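Local atomic coordinates of exotoxin 5 (Staphylococcus aureus subsp. aureus COL, PDB entry 3R2I), a protein that is of unknown function but belongs to the staphylococcal superantigen-like exotoxins, two-domain secreted proteins that probably act on components of host immunity. Residues A[99-104]-A[137-142]; A[73-78]-A[117-122]; A[154-159]-A[242-247]; A[150-155]-A[236-241]. All coordinates share one frame; numbering follows the deposited sequence.

How the contacts relate
Contacts 1 and 2 belong to the OB-fold domain, and contacts 3 and 4 lie at and beside the beta-grasp sheet. Contacts 1 and 2 have centres about 8 Å apart and touch: strand 133-141 lies next to strand 118-120, with probable hydrogen bonds from D119 N to T140 O (2.9 Å) and from F121 N to G138 O (2.9 Å). Contacts 3 and 4 share P154 and S155 and follow the same two parts of the chain, with centres about 13 Å apart. Contact 4 comes nearest to the other domain, its nearest atoms about 6 Å from contact 1, whereas the centres of contacts 1 and 3 are about 26 Å apart. No ligand marks a functional site here.

Contact 1: A[99-104]-A[137-142]; sequences FKVFLL and GGITKK
V101 and I139 meet because their first torsions direct different branches into the same space. V101 holds CG1 opposite its backbone N (chi1 -178°), which sends that methyl across to segment 137-142, while I139 turns CG1 away from its own carbonyl carbon (chi1 -55°) and extends CD1 back toward strand 99-103. CD1 of I139 then lies 4.0 Å from V101 CG1 and only 3.4 Å from L103 CD2, a pair tighter than normal van der Waals contact. The L103 and I139 side chains cross at about a right angle, so the touch is made by one methyl on each. Branched aliphatic residues suit this place, since each offers several methyls to a largely aliphatic surface. V101 CG1 also sits 3.4 Å from G137 O. A single backbone bond ties the segments: G137 N donates to F102 O at 3.3 Å, in the carbonyl plane and nearly straight (170°). G137 and G138 both take positive phi, a conformation easiest without a side chain, and here the chain bends out of one pairing into the next. Around the cluster, F92 and V120 pack on V101, L90 and L118 on I139, and Y111 on both L103 and I139. The parallel neighbours 97-103 and 133-141, with aliphatic residues turned inward, are the pairing of the third and fifth strands characteristic of the OB-fold barrel.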
loop_
_atom_site.group_PDB
_atom_site.type_symbol
_atom_site.label_atom_id
_atom_site.label_comp_id
_atom_site.label_asym_id
_atom_site.label_seq_id
_atom_site.Cartn_x
_atom_site.Cartn_y
_atom_site.Cartn_z
ATOM N N PHE A 99 -10.045 13.714 -3.269
ATOM C CA PHE A 99 -9.668 12.679 -2.380
ATOM C C PHE A 99 -10.192 12.930 -0.961
ATOM O O PHE A 99 -10.292 14.067 -0.528
ATOM C CB PHE A 99 -8.134 12.634 -2.361
ATOM C CG PHE A 99 -7.510 12.221 -3.686
ATOM C CD1 PHE A 99 -7.340 10.881 -3.995
ATOM C CD2 PHE A 99 -7.067 13.157 -4.590
ATOM C CE1 PHE A 99 -6.730 10.484 -5.199
ATOM C CE2 PHE A 99 -6.478 12.759 -5.806
ATOM C CZ PHE A 99 -6.319 11.422 -6.098
ATOM N N LYS A 100 -10.539 11.863 -0.264
ATOM C CA LYS A 100 -10.973 11.944 1.129
ATOM C C LYS A 100 -10.191 10.844 1.848
ATOM O O LYS A 100 -10.470 9.669 1.693
ATOM C CB LYS A 100 -12.499 11.844 1.281
ATOM C CG LYS A 100 -12.958 11.779 2.750
ATOM C CD LYS A 100 -14.482 11.770 2.914
ATOM C CE LYS A 100 -15.144 13.191 2.968
ATOM N NZ LYS A 100 -15.213 14.048 1.778
ATOM N N VAL A 101 -9.146 11.242 2.579
ATOM C CA VAL A 101 -8.262 10.295 3.249
ATOM C C VAL A 101 -8.575 10.220 4.728
ATOM O O VAL A 101 -8.453 11.217 5.448
ATOM C CB VAL A 101 -6.807 10.669 2.979
ATOM C CG1 VAL A 101 -5.840 9.651 3.626
ATOM C CG2 VAL A 101 -6.576 10.715 1.470
ATOM N N PHE A 102 -9.000 9.029 5.158
ATOM C CA PHE A 102 -9.421 8.787 6.537
ATOM C C PHE A 102 -8.232 8.594 7.439
ATOM O O PHE A 102 -7.195 8.031 7.020
ATOM C CB PHE A 102 -10.368 7.574 6.632
ATOM C CG PHE A 102 -11.732 7.830 6.068
ATOM C CD1 PHE A 102 -11.925 7.985 4.695
ATOM C CD2 PHE A 102 -12.831 7.936 6.891
ATOM C CE1 PHE A 102 -13.183 8.260 4.169
ATOM C CE2 PHE A 102 -14.103 8.214 6.364
ATOM C CZ PHE A 102 -14.277 8.368 5.005
ATOM N N LEU A 103 -8.373 9.114 8.656
ATOM C CA LEU A 103 -7.357 9.028 9.690
ATOM C C LEU A 103 -8.006 8.258 10.809
ATOM O O LEU A 103 -8.980 8.695 11.400
ATOM C CB LEU A 103 -6.943 10.412 10.143
ATOM C CG LEU A 103 -6.490 11.367 9.031
ATOM C CD1 LEU A 103 -6.370 12.824 9.597
ATOM C CD2 LEU A 103 -5.184 10.849 8.459
ATOM N N LEU A 104 -7.471 7.078 11.051
ATOM C CA LEU A 104 -8.002 6.148 12.012
ATOM C C LEU A 104 -6.914 5.693 12.961
ATOM O O LEU A 104 -5.730 5.872 12.702
ATOM C CB LEU A 104 -8.569 4.915 11.270
ATOM C CG LEU A 104 -9.684 5.163 10.249
ATOM C CD1 LEU A 104 -9.894 3.932 9.372
ATOM C CD2 LEU A 104 -11.009 5.599 10.958
ATOM N N GLY A 137 -5.329 6.043 5.174
ATOM C CA GLY A 137 -3.874 6.141 5.350
ATOM C C GLY A 137 -3.045 6.492 4.140
ATOM O O GLY A 137 -3.441 7.328 3.324
ATOM N N GLY A 138 -1.881 5.860 4.022
ATOM C CA GLY A 138 -1.020 6.091 2.884
ATOM C C GLY A 138 -0.328 7.441 2.821
ATOM O O GLY A 138 0.161 7.834 1.756
ATOM N N ILE A 139 -0.206 8.104 3.968
ATOM C CA ILE A 139 0.366 9.451 4.063
ATOM C C ILE A 139 1.823 9.405 4.417
ATOM O O ILE A 139 2.190 8.822 5.407
ATOM C CB ILE A 139 -0.389 10.243 5.128
ATOM C CG1 ILE A 139 -1.900 10.233 4.823
ATOM C CG2 ILE A 139 0.101 11.698 5.233
ATOM C CD1 ILE A 139 -2.745 10.477 6.087
ATOM N N THR A 140 2.660 9.997 3.573
ATOM C CA THR A 140 4.113 10.041 3.799
ATOM C C THR A 140 4.608 11.448 3.589
ATOM O O THR A 140 3.889 12.270 3.072
ATOM C CB THR A 140 4.864 9.139 2.782
ATOM O OG1 THR A 140 4.458 9.485 1.455
ATOM C CG2 THR A 140 4.557 7.633 3.028
ATOM N N LYS A 141 5.822 11.726 4.025
ATOM C CA LYS A 141 6.446 13.003 3.794
ATOM C C LYS A 141 7.106 12.961 2.424
ATOM O O LYS A 141 7.782 11.993 2.082
ATOM C CB LYS A 141 7.482 13.302 4.865
ATOM C CG LYS A 141 6.875 13.547 6.230
ATOM C CD LYS A 141 7.937 14.009 7.278
ATOM C CE LYS A 141 7.287 14.204 8.642
ATOM N NZ LYS A 141 8.255 14.605 9.699
ATOM N N LYS A 142 6.905 14.003 1.626
ATOM C CA LYS A 142 7.484 14.028 0.279
ATOM C C LYS A 142 9.009 13.982 0.308
ATOM O O LYS A 142 9.629 14.307 1.333
ATOM C CB LYS A 142 7.058 15.289 -0.483
ATOM C CG LYS A 142 7.797 16.575 -0.032
ATOM C CD LYS A 142 7.276 17.782 -0.792
ATOM C CE LYS A 142 8.066 19.041 -0.462
ATOM N NZ LYS A 142 7.476 20.253 -1.129
#

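Contact 2: A[73-78]-A[117-122]; sequences EPTNIS and GLDVFA
Two G1 beta bulges meet at the I77-L118 pair: on one strand N76 and I77 share L118 as partner, on the other G117 and L118 share I77. The first residue of each bulge has positive phi, which glycine adopts readily and asparagine tolerates better than most. I77 and L118 form an antiparallel hydrogen-bonded pair, I77 N to L118 O at 2.7 Å and L118 N to I77 O at 3.0 Å. Beyond the bulge, D119 OD1 takes two donors. T75 OG1, 2.7 Å from D119 OD1, approaches from above the carboxylate plane, whereas N76 N, 3.1 Å from D119 OD1, comes nearly along the C-O axis. T75 can reach because N-CA-CB-OG1 is trans (chi1 -179°). At the other end a water joins N76 OD1, S78 OG and G117 N; N76 OD1 also receives K142 NZ, and S78 OG bonds to H116. On the buried face, P74 CG packs 4.1 Å from V120 CB, and the I77 and V120 side chains cross at about a right angle, I77 CD1 touching V120 CG2. This joins the first and fourth strands of the OB-fold barrel. Two donors on one carboxylate oxygen should stabilise D119 as an anion and fix the irregular corner.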
loop_
_atom_site.group_PDB
_atom_site.type_symbol
_atom_site.label_atom_id
_atom_site.label_comp_id
_atom_site.label_asym_id
_atom_site.label_seq_id
_atom_site.Cartn_x
_atom_site.Cartn_y
_atom_site.Cartn_z
ATOM N N GLU A 73 -1.476 8.528 -6.727
ATOM C CA GLU A 73 -0.299 9.040 -6.005
ATOM C C GLU A 73 -0.167 10.568 -6.007
ATOM O O GLU A 73 0.815 11.095 -6.466
ATOM C CB GLU A 73 0.966 8.408 -6.602
ATOM C CG GLU A 73 0.972 6.894 -6.384
ATOM C CD GLU A 73 2.152 6.169 -7.016
ATOM O OE1 GLU A 73 3.277 6.723 -7.040
ATOM O OE2 GLU A 73 1.946 5.017 -7.447
ATOM N N PRO A 74 -1.173 11.274 -5.493
ATOM C CA PRO A 74 -1.093 12.717 -5.460
ATOM C C PRO A 74 0.064 13.089 -4.530
ATOM O O PRO A 74 0.302 12.420 -3.530
ATOM C CB PRO A 74 -2.451 13.120 -4.892
ATOM C CG PRO A 74 -2.908 11.915 -4.125
ATOM C CD PRO A 74 -2.450 10.791 -4.949
ATOM N N THR A 75 0.755 14.167 -4.869
ATOM C CA THR A 75 1.961 14.556 -4.165
ATOM C C THR A 75 1.992 16.006 -3.743
ATOM O O THR A 75 1.318 16.860 -4.321
ATOM C CB THR A 75 3.199 14.290 -5.088
ATOM O OG1 THR A 75 4.411 14.648 -4.405
ATOM C CG2 THR A 75 3.115 15.108 -6.397
ATOM N N ASN A 76 2.816 16.268 -2.735
ATOM C CA ASN A 76 3.050 17.620 -2.214
ATOM C C ASN A 76 1.768 18.327 -1.867
ATOM O O ASN A 76 1.503 19.407 -2.324
ATOM C CB ASN A 76 3.831 18.445 -3.239
ATOM C CG ASN A 76 4.370 19.756 -2.640
ATOM O OD1 ASN A 76 4.580 19.860 -1.424
ATOM N ND2 ASN A 76 4.622 20.742 -3.499
ATOM N N ILE A 77 1.007 17.713 -0.993
ATOM C CA ILE A 77 -0.286 18.219 -0.617
ATOM C C ILE A 77 -0.234 18.984 0.681
ATOM O O ILE A 77 0.500 18.611 1.605
ATOM C CB ILE A 77 -1.236 17.038 -0.447
ATOM C CG1 ILE A 77 -1.313 16.246 -1.761
ATOM C CG2 ILE A 77 -2.616 17.516 -0.076
ATOM C CD1 ILE A 77 -1.654 14.794 -1.565
ATOM N N SER A 78 -0.999 20.069 0.728
ATOM C CA SER A 78 -1.122 20.878 1.924
ATOM C C SER A 78 -2.557 20.686 2.364
ATOM O O SER A 78 -3.476 20.870 1.563
ATOM C CB SER A 78 -0.792 22.328 1.640
ATOM O OG SER A 78 0.604 22.459 1.357
ATOM N N GLY A 117 3.595 19.528 2.327
ATOM C CA GLY A 117 4.509 18.588 1.720
ATOM C C GLY A 117 4.175 17.117 1.920
ATOM O O GLY A 117 5.067 16.287 2.051
ATOM N N LEU A 118 2.900 16.780 1.919
ATOM C CA LEU A 118 2.527 15.386 2.117
ATOM C C LEU A 118 2.244 14.677 0.800
ATOM O O LEU A 118 1.787 15.292 -0.164
ATOM C CB LEU A 118 1.284 15.290 3.009
ATOM C CG LEU A 118 1.371 15.814 4.428
ATOM C CD1 LEU A 118 -0.041 15.760 5.020
ATOM C CD2 LEU A 118 2.396 15.013 5.278
ATOM N N ASP A 119 2.595 13.398 0.762
ATOM C CA ASP A 119 2.307 12.533 -0.368
ATOM C C ASP A 119 1.270 11.551 0.098
ATOM O O ASP A 119 1.302 11.121 1.253
ATOM C CB ASP A 119 3.518 11.717 -0.808
ATOM C CG ASP A 119 4.547 12.530 -1.541
ATOM O OD1 ASP A 119 4.272 13.686 -1.923
ATOM O OD2 ASP A 119 5.652 11.988 -1.735
ATOM N N VAL A 120 0.393 11.136 -0.811
ATOM C CA VAL A 120 -0.639 10.182 -0.465
ATOM C C VAL A 120 -0.780 9.072 -1.492
ATOM O O VAL A 120 -0.825 9.331 -2.679
ATOM C CB VAL A 120 -2.025 10.884 -0.237
ATOM C CG1 VAL A 120 -3.110 9.885 -0.134
ATOM C CG2 VAL A 120 -1.981 11.778 1.067
ATOM N N PHE A 121 -0.787 7.827 -1.010
ATOM C CA PHE A 121 -1.006 6.686 -1.863
ATOM C C PHE A 121 -2.439 6.327 -1.577
ATOM O O PHE A 121 -2.794 5.946 -0.465
ATOM C CB PHE A 121 -0.089 5.518 -1.581
ATOM C CG PHE A 121 -0.353 4.346 -2.484
ATOM C CD1 PHE A 121 0.110 4.343 -3.778
ATOM C CD2 PHE A 121 -1.066 3.261 -2.045
ATOM C CE1 PHE A 121 -0.152 3.277 -4.621
ATOM C CE2 PHE A 121 -1.306 2.194 -2.881
ATOM C CZ PHE A 121 -0.857 2.207 -4.162
ATOM N N ALA A 122 -3.267 6.435 -2.589
ATOM C CA ALA A 122 -4.706 6.235 -2.392
ATOM C C ALA A 122 -5.260 5.061 -3.138
ATOM O O ALA A 122 -4.917 4.809 -4.293
ATOM C CB ALA A 122 -5.466 7.507 -2.785
HETATM O O HOH W 1 2.267 21.177 0.038
#

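Contact 3: A[154-159]-A[242-247]; sequences PSLQVK and KNIEVN
K159 leaves its strand with CG wedged between the backbone N and carbonyl carbon (chi1 48°), which lays the chain over its partner N247. K159 CB is 4.0 Å from V246 O, and K159 CG settles closer, 3.3 Å from V246 O. K159 CD and CE then run alongside the N247 side chain, K159 CE 3.9 Å from N247 OD1, before a bend at the last torsion lets K159 NZ donate to N247 OD1 at 2.7 Å. A long flexible lysine suits this, covering the sheet with methylenes and spending its charge on an amide oxygen. The E245 carboxylate lies beyond salt-bridge range. Beneath this, 155-159 and 242-247 run parallel, the first and last strands of the beta-grasp domain, adjacent in its mixed sheet with 241-248 in the middle. Their bonds zigzag between the two strands: V246 N reaches Q157 O at 2.8 Å, and K159 N returns to V246 O. On the aliphatic face, I189 of helix 182-197 packs on I244 and L193 on V158 and V246, while F173 meets L156. There L156 CD1 presses obliquely on I244 CG2, a tight 3.5 Å. On the K159 face, a water links S155 OG to I244 O.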
loop_
_atom_site.group_PDB
_atom_site.type_symbol
_atom_site.label_atom_id
_atom_site.label_comp_id
_atom_site.label_asym_id
_atom_site.label_seq_id
_atom_site.Cartn_x
_atom_site.Cartn_y
_atom_site.Cartn_z
ATOM N N PRO A 154 14.969 -2.488 -4.488
ATOM C CA PRO A 154 15.153 -3.703 -3.718
ATOM C C PRO A 154 14.760 -4.933 -4.515
ATOM O O PRO A 154 13.857 -4.874 -5.323
ATOM C CB PRO A 154 14.203 -3.526 -2.540
ATOM C CG PRO A 154 13.165 -2.629 -3.030
ATOM C CD PRO A 154 13.933 -1.640 -3.882
ATOM N N SER A 155 15.449 -6.046 -4.283
ATOM C CA SER A 155 15.122 -7.275 -5.012
ATOM C C SER A 155 13.742 -7.729 -4.557
ATOM O O SER A 155 13.319 -7.388 -3.468
ATOM C CB SER A 155 16.164 -8.362 -4.748
ATOM O OG SER A 155 16.126 -8.714 -3.383
ATOM N N LEU A 156 13.042 -8.453 -5.420
ATOM C CA LEU A 156 11.714 -8.972 -5.128
ATOM C C LEU A 156 11.655 -10.332 -5.773
ATOM O O LEU A 156 11.878 -10.434 -6.983
ATOM C CB LEU A 156 10.623 -8.053 -5.712
ATOM C CG LEU A 156 9.128 -8.457 -5.668
ATOM C CD1 LEU A 156 8.611 -8.724 -4.271
ATOM C CD2 LEU A 156 8.277 -7.378 -6.345
ATOM N N GLN A 157 11.473 -11.367 -4.956
ATOM C CA GLN A 157 11.375 -12.731 -5.432
ATOM C C GLN A 157 10.039 -13.291 -5.051
ATOM O O GLN A 157 9.605 -13.099 -3.934
ATOM C CB GLN A 157 12.384 -13.673 -4.769
ATOM C CG GLN A 157 13.737 -13.680 -5.336
ATOM C CD GLN A 157 14.479 -14.965 -4.954
ATOM O OE1 GLN A 157 14.337 -15.471 -3.835
ATOM N NE2 GLN A 157 15.265 -15.497 -5.898
ATOM N N VAL A 158 9.411 -13.996 -5.972
ATOM C CA VAL A 158 8.157 -14.658 -5.722
ATOM C C VAL A 158 8.508 -16.134 -5.816
ATOM O O VAL A 158 9.119 -16.568 -6.808
ATOM C CB VAL A 158 7.111 -14.317 -6.760
ATOM C CG1 VAL A 158 5.779 -15.030 -6.407
ATOM C CG2 VAL A 158 6.953 -12.783 -6.896
ATOM N N LYS A 159 8.180 -16.889 -4.772
ATOM C CA LYS A 159 8.509 -18.289 -4.754
ATOM C C LYS A 159 7.505 -19.251 -4.156
ATOM O O LYS A 159 6.630 -18.892 -3.384
ATOM C CB LYS A 159 9.857 -18.501 -4.091
ATOM C CG LYS A 159 10.096 -17.822 -2.797
ATOM C CD LYS A 159 11.531 -18.113 -2.292
ATOM C CE LYS A 159 12.013 -17.106 -1.209
ATOM N NZ LYS A 159 11.147 -16.936 0.028
ATOM N N LYS A 242 15.946 -4.156 2.578
ATOM C CA LYS A 242 16.993 -5.029 2.083
ATOM C C LYS A 242 16.462 -5.857 0.902
ATOM O O LYS A 242 17.061 -5.883 -0.175
ATOM C CB LYS A 242 17.448 -5.953 3.199
ATOM C CG LYS A 242 18.628 -6.860 2.820
ATOM C CD LYS A 242 19.077 -7.686 4.017
ATOM C CE LYS A 242 20.223 -8.631 3.652
ATOM N NZ LYS A 242 20.724 -9.450 4.807
ATOM N N ASN A 243 15.347 -6.544 1.114
ATOM C CA ASN A 243 14.747 -7.351 0.068
ATOM C C ASN A 243 13.298 -7.646 0.384
ATOM O O ASN A 243 12.821 -7.369 1.480
ATOM C CB ASN A 243 15.531 -8.658 -0.117
ATOM C CG ASN A 243 15.544 -9.508 1.126
ATOM O OD1 ASN A 243 16.519 -9.531 1.854
ATOM N ND2 ASN A 243 14.435 -10.129 1.426
ATOM N N ILE A 244 12.585 -8.148 -0.610
ATOM C CA ILE A 244 11.199 -8.481 -0.447
ATOM C C ILE A 244 11.036 -9.893 -0.967
ATOM O O ILE A 244 11.473 -10.229 -2.068
ATOM C CB ILE A 244 10.252 -7.547 -1.207
ATOM C CG1 ILE A 244 10.516 -6.084 -0.863
ATOM C CG2 ILE A 244 8.781 -7.935 -0.912
ATOM C CD1 ILE A 244 9.705 -5.118 -1.788
ATOM N N GLU A 245 10.414 -10.728 -0.162
ATOM C CA GLU A 245 10.218 -12.106 -0.538
ATOM C C GLU A 245 8.765 -12.476 -0.419
ATOM O O GLU A 245 8.146 -12.217 0.593
ATOM C CB GLU A 245 10.993 -13.005 0.420
ATOM C CG GLU A 245 12.482 -12.774 0.474
ATOM C CD GLU A 245 13.156 -13.517 1.662
ATOM O OE1 GLU A 245 12.487 -13.768 2.716
ATOM O OE2 GLU A 245 14.374 -13.806 1.559
ATOM N N VAL A 246 8.222 -13.083 -1.449
ATOM C CA VAL A 246 6.857 -13.553 -1.414
ATOM C C VAL A 246 6.886 -15.075 -1.511
ATOM O O VAL A 246 7.621 -15.639 -2.336
ATOM C CB VAL A 246 6.034 -12.977 -2.579
ATOM C CG1 VAL A 246 4.619 -13.542 -2.578
ATOM C CG2 VAL A 246 6.024 -11.448 -2.515
ATOM N N ASN A 247 6.102 -15.722 -0.651
ATOM C CA ASN A 247 5.947 -17.156 -0.628
ATOM C C ASN A 247 4.508 -17.447 -0.990
ATOM O O ASN A 247 3.587 -16.907 -0.363
ATOM C CB ASN A 247 6.225 -17.724 0.759
ATOM C CG ASN A 247 7.603 -17.343 1.276
ATOM O OD1 ASN A 247 8.611 -17.645 0.671
ATOM N ND2 ASN A 247 7.640 -16.697 2.429
HETATM O O HOH W 2 14.250 -10.683 -2.775
HETATM O O HOH W 3 17.810 -5.776 -2.621
#

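Contact 4: A[150-155]-A[236-241]; sequences FVSNPS and MDSKQI
F150 turns the rim of its ring, not a face, to the 3-10 turn 238-240. A trans first torsion (chi1 -176°) carries the ring across so that F150 CZ lies 3.0 Å from S238 OG, close to the ring plane. At the same rim F150 CE1 meets K239 CE at 4.0 Å, and the two side chains cross at about a right angle; K239, bent twice along its chain, thus presents a methylene to the aromatic, while NZ makes a long, weak ion pair with E178. S238 also meets S152, S152 OG and S238 OG lying 2.8 Å apart, close enough for a hydrogen bond. Small hydroxyl residues suit this buried spot, where S238 OG bonds to K177 O and S152 lies within its reach. Further along, P154 and I241 cross obliquely, CB of P154 3.8 Å from CG2 of I241, a rigid ring against one methyl of a branched side chain. The 3-10 turn connects strand 235-237 to strand 241-248, while 150-155 leads into strand 155-160. I241 touches L185 of helix 182-197 and I211 and M213 of strand 207-213, and S238 touches V180 of strand 179-181.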
loop_
_atom_site.group_PDB
_atom_site.type_symbol
_atom_site.label_atom_id
_atom_site.label_comp_id
_atom_site.label_asym_id
_atom_site.label_seq_id
_atom_site.Cartn_x
_atom_site.Cartn_y
_atom_site.Cartn_z
ATOM N N PHE A 150 16.436 10.166 -6.669
ATOM C CA PHE A 150 16.098 9.071 -5.748
ATOM C C PHE A 150 15.220 7.980 -6.354
ATOM O O PHE A 150 14.097 8.229 -6.829
ATOM C CB PHE A 150 15.364 9.553 -4.480
ATOM C CG PHE A 150 15.111 8.433 -3.482
ATOM C CD1 PHE A 150 15.941 8.274 -2.379
ATOM C CD2 PHE A 150 14.117 7.488 -3.704
ATOM C CE1 PHE A 150 15.750 7.245 -1.493
ATOM C CE2 PHE A 150 13.936 6.441 -2.829
ATOM C CZ PHE A 150 14.757 6.328 -1.718
ATOM N N VAL A 151 15.721 6.757 -6.224
ATOM C CA VAL A 151 15.062 5.571 -6.689
ATOM C C VAL A 151 15.679 4.456 -5.882
ATOM O O VAL A 151 16.880 4.405 -5.747
ATOM C CB VAL A 151 15.342 5.272 -8.190
ATOM C CG1 VAL A 151 14.635 3.996 -8.606
ATOM C CG2 VAL A 151 14.909 6.438 -9.083
ATOM N N SER A 152 14.844 3.610 -5.299
ATOM C CA SER A 152 15.294 2.438 -4.561
ATOM C C SER A 152 14.919 1.287 -5.488
ATOM O O SER A 152 13.938 1.363 -6.227
ATOM C CB SER A 152 14.576 2.271 -3.215
ATOM O OG SER A 152 14.769 3.376 -2.352
ATOM N N ASN A 153 15.676 0.212 -5.427
ATOM C CA ASN A 153 15.436 -0.913 -6.302
ATOM C C ASN A 153 15.737 -2.210 -5.553
ATOM O O ASN A 153 16.700 -2.901 -5.869
ATOM C CB ASN A 153 16.311 -0.736 -7.545
ATOM C CG ASN A 153 16.199 -1.909 -8.524
ATOM O OD1 ASN A 153 17.182 -2.240 -9.180
ATOM N ND2 ASN A 153 15.051 -2.585 -8.566
ATOM N N PRO A 154 14.969 -2.488 -4.488
ATOM C CA PRO A 154 15.153 -3.703 -3.718
ATOM C C PRO A 154 14.760 -4.933 -4.515
ATOM O O PRO A 154 13.857 -4.874 -5.323
ATOM C CB PRO A 154 14.203 -3.526 -2.540
ATOM C CG PRO A 154 13.165 -2.629 -3.030
ATOM C CD PRO A 154 13.933 -1.640 -3.882
ATOM N N SER A 155 15.449 -6.046 -4.283
ATOM C CA SER A 155 15.122 -7.275 -5.012
ATOM C C SER A 155 13.742 -7.729 -4.557
ATOM O O SER A 155 13.319 -7.388 -3.468
ATOM C CB SER A 155 16.164 -8.362 -4.748
ATOM O OG SER A 155 16.126 -8.714 -3.383
ATOM N N MET A 236 7.959 3.692 6.227
ATOM C CA MET A 236 9.351 3.280 6.385
ATOM C C MET A 236 10.215 3.973 5.325
ATOM O O MET A 236 9.684 4.481 4.354
ATOM C CB MET A 236 9.456 1.773 6.210
ATOM C CG MET A 236 9.261 1.334 4.763
ATOM S SD MET A 236 8.939 -0.440 4.572
ATOM C CE MET A 236 7.222 -0.495 5.139
ATOM N N ASP A 237 11.527 4.003 5.542
ATOM C CA ASP A 237 12.480 4.590 4.601
ATOM C C ASP A 237 12.750 3.544 3.552
ATOM O O ASP A 237 13.255 2.479 3.879
ATOM C CB ASP A 237 13.800 4.935 5.283
ATOM C CG ASP A 237 13.774 6.244 5.990
ATOM O OD1 ASP A 237 12.873 7.104 5.703
ATOM O OD2 ASP A 237 14.733 6.439 6.769
ATOM N N SER A 238 12.466 3.849 2.290
ATOM C CA SER A 238 12.610 2.842 1.255
ATOM C C SER A 238 14.046 2.356 1.042
ATOM O O SER A 238 14.262 1.252 0.559
ATOM C CB SER A 238 11.972 3.333 -0.051
ATOM O OG SER A 238 12.732 4.354 -0.638
ATOM N N LYS A 239 15.027 3.162 1.411
ATOM C CA LYS A 239 16.402 2.754 1.219
ATOM C C LYS A 239 16.822 1.707 2.280
ATOM O O LYS A 239 17.880 1.081 2.147
ATOM C CB LYS A 239 17.391 3.945 1.185
ATOM C CG LYS A 239 17.764 4.591 2.538
ATOM C CD LYS A 239 16.874 5.775 3.036
ATOM C CE LYS A 239 17.159 7.112 2.278
ATOM N NZ LYS A 239 16.385 8.256 2.837
ATOM N N GLN A 240 15.988 1.510 3.307
ATOM C CA GLN A 240 16.276 0.551 4.348
ATOM C C GLN A 240 15.705 -0.817 4.060
ATOM O O GLN A 240 15.848 -1.725 4.854
ATOM C CB GLN A 240 15.753 1.067 5.668
ATOM C CG GLN A 240 16.448 2.351 6.102
ATOM C CD GLN A 240 17.935 2.145 6.302
ATOM O OE1 GLN A 240 18.364 1.162 6.905
ATOM N NE2 GLN A 240 18.724 3.062 5.785
ATOM N N ILE A 241 14.999 -0.958 2.951
ATOM C CA ILE A 241 14.451 -2.246 2.572
ATOM C C ILE A 241 15.581 -3.056 1.939
ATOM O O ILE A 241 16.143 -2.658 0.911
ATOM C CB ILE A 241 13.322 -2.094 1.533
ATOM C CG1 ILE A 241 12.147 -1.318 2.137
ATOM C CG2 ILE A 241 12.848 -3.488 1.059
ATOM C CD1 ILE A 241 11.108 -0.893 1.115
#